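Local coordinates for M152 protein (Murid herpesvirus 1, PDB 4G59), which probably acts as an MHC class I-like viral immunoevasin that engages host MHC class I-like ligands of the receptor NKG2D and helps the virus avoid immune recognition, at residues R79-Y84 / R93-E98; N184-Y189 / A260-S265. All coordinates share one frame; numbering follows the deposited sequence.

Strand 5-11, near the N terminus, runs in the Ig-like part of the fold, beside strand 258-264 near the other end of the modelled chain. The chain then builds the first half of the MHC-like platform, and contact 1 closes a short loop of eight residues, seating helix 68-89 on strand 95-103. After the rest of the platform and its remaining helices, contact 2 opens. Its two segments, with 70 residues between them, come from opposing sheets of the Ig-like domain. The contacts thus follow in series, neither nesting nor crossing. They lie on opposite sides of the chain's centre, about 41 Å apart between centres, one joining platform helix to sheet, the other sheet to sheet.

Contact 1 (R79-Y84 / R93-E98); sequences RFVYEY and RPVVFE
Phe97 rises from the sheet into a hollow lined by Phe80, Val81 and Tyr84, the packing of helix on sheet floor that builds the platform of an MHC class I-like fold. Helix segment 79-84 runs roughly against strand 95-98, at 138° between directions, with 10.6 Å between axes. That spacing suits large side chains, and three on one helix face, at positions i, i+1 and i+4, meet a single ring, from one face, obliquely and from its edge. Phe80 brings its edge to one face of the ring in a T-shaped pair, centroids 5.5 Å apart and planes at 65°. Phe80 CE2 sits 3.9 Å from Phe97 CZ, offset toward the rim. Tyr84 comes to the edge of the same ring, its CE2 3.9 Å from Phe97 CZ. An aromatic with a polar end suits this place: its hydroxyl is hydrogen-bonded to Gln112 on neighbouring strand 106-114, while its ring stacks with Tyr148. Beside the ring, the branched Val81 fits two neighbours at once, with CG2 4.0 Å from Phe97 CD2 and the other methyl turned to Val95. Compact valines suit the narrower gap there, where no ring intervenes. They slide past each other in opposite directions until methyl meets methyl, Val81 CG1 lying 3.7 Å from Val95 CG1.

Contact 2 (N184-Y189 / A260-S265); sequences NEYSLY and ATVKYS
Strands 185-189 and 260-264 pass at 34° to one another, axes 7.8 Å apart, with Tyr186 facing Val262 (CA to CA 7.6 Å). No hydrogen bond joins them, for they belong to the two opposed sheets of an Ig-like beta-sandwich, the domain that accompanies the platform in the MHC class I-like fold. Tyr186, Leu188, Ala260 and Val262 all point into the space between the sheets. Small Ala260 and branched Val262 suit places beside the broad Tyr186 ring, whose CD1 lies 4.1 Å from Val262 CG2. The phenol is not wasted in apolar packing: its OH is hydrogen-bonded to Pro181 O. Leu188 is the buried knob of the contact, with Ile252 and Phe250 of strand 250-253 lining the same interior beside Val262 and Leu188. With Leu188 CG anti to the carbonyl carbon (chi1 -68°), the side chain slides past Val262 in the opposite direction, Leu188 CG 4.0 Å from Val262 CG1. A branched leucine can also serve a second partner. Leu188 and Tyr264 reach toward each other tip to tip, and the phenol OH, hydrogen-bonded to Ser190 OG, comes within 3.5 Å of Leu188 CB. This anchored, flat ring offers one face to the leucine methyl in a CH-pi contact: Leu188 CD1 stands 3.6 Å from the Tyr264 ring centroid, only 8° off the ring normal.

Contact 1 (R79-Y84 / R93-E98)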
# COMPACT_ATOMS: atom_id res chain seq x y z
N ARG B 79 8.25 1.73 -21.56
CA ARG B 79 8.20 1.13 -22.89
C ARG B 79 7.97 -0.38 -22.83
O ARG B 79 7.05 -0.90 -23.45
CB ARG B 79 9.50 1.42 -23.64
CG ARG B 79 9.37 1.26 -25.14
CD ARG B 79 10.70 0.99 -25.82
NE ARG B 79 11.43 -0.12 -25.21
CZ ARG B 79 11.18 -1.41 -25.44
NH1 ARG B 79 10.21 -1.75 -26.26
NH2 ARG B 79 11.90 -2.35 -24.84
N PHE B 80 8.81 -1.09 -22.08
CA PHE B 80 8.74 -2.55 -22.04
C PHE B 80 7.38 -3.08 -21.58
O PHE B 80 6.82 -3.99 -22.18
CB PHE B 80 9.85 -3.12 -21.14
CG PHE B 80 9.67 -4.59 -20.80
CD1 PHE B 80 9.74 -5.57 -21.79
CD2 PHE B 80 9.46 -5.00 -19.49
CE1 PHE B 80 9.59 -6.93 -21.47
CE2 PHE B 80 9.30 -6.36 -19.16
CZ PHE B 80 9.36 -7.33 -20.15
N VAL B 81 6.86 -2.49 -20.51
CA VAL B 81 5.61 -2.96 -19.90
C VAL B 81 4.42 -2.60 -20.79
O VAL B 81 3.42 -3.33 -20.83
CB VAL B 81 5.44 -2.39 -18.45
CG1 VAL B 81 4.12 -2.81 -17.85
CG2 VAL B 81 6.58 -2.87 -17.54
N TYR B 82 4.54 -1.50 -21.53
CA TYR B 82 3.52 -1.10 -22.49
C TYR B 82 3.41 -2.11 -23.64
O TYR B 82 2.31 -2.58 -23.94
CB TYR B 82 3.77 0.31 -23.03
CG TYR B 82 2.93 0.66 -24.25
CD1 TYR B 82 1.57 0.92 -24.13
CD2 TYR B 82 3.50 0.72 -25.51
CE1 TYR B 82 0.80 1.23 -25.24
CE2 TYR B 82 2.73 1.03 -26.63
CZ TYR B 82 1.39 1.29 -26.48
OH TYR B 82 0.62 1.59 -27.57
N GLU B 83 4.53 -2.43 -24.28
CA GLU B 83 4.54 -3.48 -25.31
C GLU B 83 3.96 -4.78 -24.77
O GLU B 83 3.06 -5.35 -25.38
CB GLU B 83 5.94 -3.75 -25.85
CG GLU B 83 6.73 -2.53 -26.27
CD GLU B 83 6.15 -1.82 -27.47
OE1 GLU B 83 5.78 -2.50 -28.45
OE2 GLU B 83 6.06 -0.57 -27.45
N TYR B 84 4.47 -5.23 -23.63
CA TYR B 84 4.07 -6.51 -23.05
C TYR B 84 2.57 -6.58 -22.89
O TYR B 84 1.94 -7.55 -23.34
CB TYR B 84 4.74 -6.69 -21.69
CG TYR B 84 4.32 -7.93 -20.92
CD1 TYR B 84 3.98 -9.11 -21.56
CD2 TYR B 84 4.29 -7.92 -19.53
CE1 TYR B 84 3.62 -10.24 -20.85
CE2 TYR B 84 3.92 -9.04 -18.81
CZ TYR B 84 3.58 -10.19 -19.47
OH TYR B 84 3.22 -11.31 -18.75
N ARG B 93 -4.60 -4.68 -17.62
CA ARG B 93 -4.65 -5.07 -16.23
C ARG B 93 -3.33 -4.62 -15.58
O ARG B 93 -2.29 -4.52 -16.27
CB ARG B 93 -4.87 -6.57 -16.09
CG ARG B 93 -3.72 -7.40 -16.61
CD ARG B 93 -4.11 -8.87 -16.66
NE ARG B 93 -4.25 -9.43 -15.33
CZ ARG B 93 -5.01 -10.47 -15.04
NH1 ARG B 93 -5.69 -11.08 -15.99
NH2 ARG B 93 -5.08 -10.92 -13.79
N PRO B 94 -3.37 -4.32 -14.28
CA PRO B 94 -2.15 -3.84 -13.61
C PRO B 94 -1.14 -4.97 -13.46
O PRO B 94 -1.52 -6.15 -13.36
CB PRO B 94 -2.66 -3.37 -12.24
CG PRO B 94 -3.93 -4.19 -11.99
CD PRO B 94 -4.53 -4.38 -13.36
N VAL B 95 0.15 -4.62 -13.49
CA VAL B 95 1.23 -5.60 -13.37
C VAL B 95 2.40 -4.94 -12.65
O VAL B 95 2.57 -3.71 -12.74
CB VAL B 95 1.69 -6.13 -14.76
CG1 VAL B 95 2.10 -5.00 -15.67
CG2 VAL B 95 2.82 -7.11 -14.63
N VAL B 96 3.20 -5.73 -11.93
CA VAL B 96 4.42 -5.18 -11.32
C VAL B 96 5.66 -5.95 -11.75
O VAL B 96 5.65 -7.18 -11.81
CB VAL B 96 4.37 -5.18 -9.75
CG1 VAL B 96 5.59 -4.46 -9.14
CG2 VAL B 96 3.10 -4.54 -9.24
N PHE B 97 6.74 -5.22 -12.03
CA PHE B 97 8.06 -5.85 -12.18
C PHE B 97 9.02 -5.38 -11.11
O PHE B 97 9.18 -4.18 -10.87
CB PHE B 97 8.64 -5.59 -13.57
CG PHE B 97 8.07 -6.48 -14.63
CD1 PHE B 97 8.66 -7.72 -14.91
CD2 PHE B 97 6.91 -6.13 -15.31
CE1 PHE B 97 8.13 -8.57 -15.86
CE2 PHE B 97 6.37 -7.00 -16.28
CZ PHE B 97 7.00 -8.22 -16.55
N GLU B 98 9.68 -6.34 -10.48
CA GLU B 98 10.61 -6.06 -9.39
C GLU B 98 12.01 -6.55 -9.75
O GLU B 98 12.21 -7.76 -9.95
CB GLU B 98 10.12 -6.78 -8.15
CG GLU B 98 10.80 -6.41 -6.89
CD GLU B 98 9.95 -6.74 -5.69
OE1 GLU B 98 8.73 -6.40 -5.73
OE2 GLU B 98 10.49 -7.34 -4.74

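Contact 2 (N184-Y189 / A260-S265)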
# COMPACT_ATOMS: atom_id res chain seq x y z
N ASN B 184 13.42 11.51 15.99
CA ASN B 184 12.11 11.19 15.49
C ASN B 184 11.04 11.68 16.46
O ASN B 184 11.32 11.92 17.63
CB ASN B 184 12.01 9.68 15.30
CG ASN B 184 13.08 9.11 14.34
OD1 ASN B 184 13.56 9.81 13.45
ND2 ASN B 184 13.41 7.83 14.52
N GLU B 185 9.80 11.83 15.99
CA GLU B 185 8.71 12.24 16.89
C GLU B 185 7.74 11.08 17.11
O GLU B 185 7.27 10.46 16.15
CB GLU B 185 7.95 13.46 16.35
CG GLU B 185 6.63 13.78 17.07
CD GLU B 185 5.77 14.80 16.30
OE1 GLU B 185 6.19 15.97 16.15
OE2 GLU B 185 4.67 14.42 15.84
N TYR B 186 7.44 10.80 18.38
CA TYR B 186 6.56 9.70 18.74
C TYR B 186 5.28 10.25 19.36
O TYR B 186 5.31 11.26 20.05
CB TYR B 186 7.26 8.81 19.74
CG TYR B 186 8.63 8.35 19.31
CD1 TYR B 186 8.80 7.14 18.67
CD2 TYR B 186 9.75 9.13 19.54
CE1 TYR B 186 10.06 6.70 18.27
CE2 TYR B 186 11.02 8.70 19.14
CZ TYR B 186 11.16 7.47 18.52
OH TYR B 186 12.39 7.02 18.10
N SER B 187 4.15 9.60 19.09
CA SER B 187 2.87 10.04 19.67
C SER B 187 1.87 8.89 19.82
O SER B 187 1.96 7.88 19.11
CB SER B 187 2.26 11.20 18.87
OG SER B 187 1.94 10.85 17.55
N LEU B 188 0.95 9.03 20.76
CA LEU B 188 -0.11 8.05 20.94
C LEU B 188 -1.45 8.78 20.89
O LEU B 188 -1.54 9.94 21.30
CB LEU B 188 0.01 7.36 22.29
CG LEU B 188 1.18 6.43 22.57
CD1 LEU B 188 1.17 6.08 24.05
CD2 LEU B 188 1.11 5.18 21.70
N TYR B 189 -2.49 8.10 20.42
CA TYR B 189 -3.84 8.64 20.54
C TYR B 189 -4.76 7.56 21.06
O TYR B 189 -4.71 6.40 20.61
CB TYR B 189 -4.39 9.11 19.21
CG TYR B 189 -5.73 9.79 19.35
CD1 TYR B 189 -5.82 11.11 19.77
CD2 TYR B 189 -6.92 9.13 19.06
CE1 TYR B 189 -7.02 11.76 19.90
CE2 TYR B 189 -8.15 9.78 19.20
CZ TYR B 189 -8.19 11.09 19.62
OH TYR B 189 -9.38 11.76 19.76
N ALA B 260 12.58 1.32 20.17
CA ALA B 260 11.97 2.18 21.17
C ALA B 260 10.65 1.59 21.63
O ALA B 260 9.89 1.03 20.84
CB ALA B 260 11.74 3.57 20.60
N THR B 261 10.36 1.72 22.93
CA THR B 261 9.06 1.31 23.43
C THR B 261 8.28 2.59 23.62
O THR B 261 8.84 3.61 24.09
CB THR B 261 9.16 0.53 24.75
OG1 THR B 261 9.82 1.35 25.71
CG2 THR B 261 9.98 -0.73 24.57
N VAL B 262 7.00 2.56 23.25
CA VAL B 262 6.14 3.73 23.42
C VAL B 262 4.91 3.23 24.14
O VAL B 262 4.28 2.27 23.70
CB VAL B 262 5.72 4.35 22.08
CG1 VAL B 262 5.15 5.73 22.31
CG2 VAL B 262 6.87 4.41 21.09
N LYS B 263 4.57 3.89 25.25
CA LYS B 263 3.42 3.46 26.04
C LYS B 263 3.00 4.56 26.99
O LYS B 263 3.66 5.60 27.04
CB LYS B 263 3.78 2.23 26.85
CG LYS B 263 4.82 2.50 27.89
CD LYS B 263 4.92 1.32 28.81
CE LYS B 263 5.79 1.68 30.00
NZ LYS B 263 5.26 2.81 30.84
N TYR B 264 1.90 4.37 27.71
CA TYR B 264 1.47 5.35 28.71
C TYR B 264 2.02 5.00 30.11
O TYR B 264 2.13 3.82 30.47
CB TYR B 264 -0.07 5.39 28.79
CG TYR B 264 -0.81 5.86 27.56
CD1 TYR B 264 -1.57 4.96 26.80
CD2 TYR B 264 -0.81 7.20 27.18
CE1 TYR B 264 -2.28 5.39 25.68
CE2 TYR B 264 -1.52 7.64 26.06
CZ TYR B 264 -2.25 6.72 25.31
OH TYR B 264 -2.96 7.15 24.20
N SER B 265 2.37 6.01 30.90
CA SER B 265 2.68 5.77 32.32
C SER B 265 2.10 6.86 33.21
O SER B 265 1.75 7.93 32.71
CB SER B 265 4.18 5.63 32.58
OG SER B 265 4.64 4.32 32.31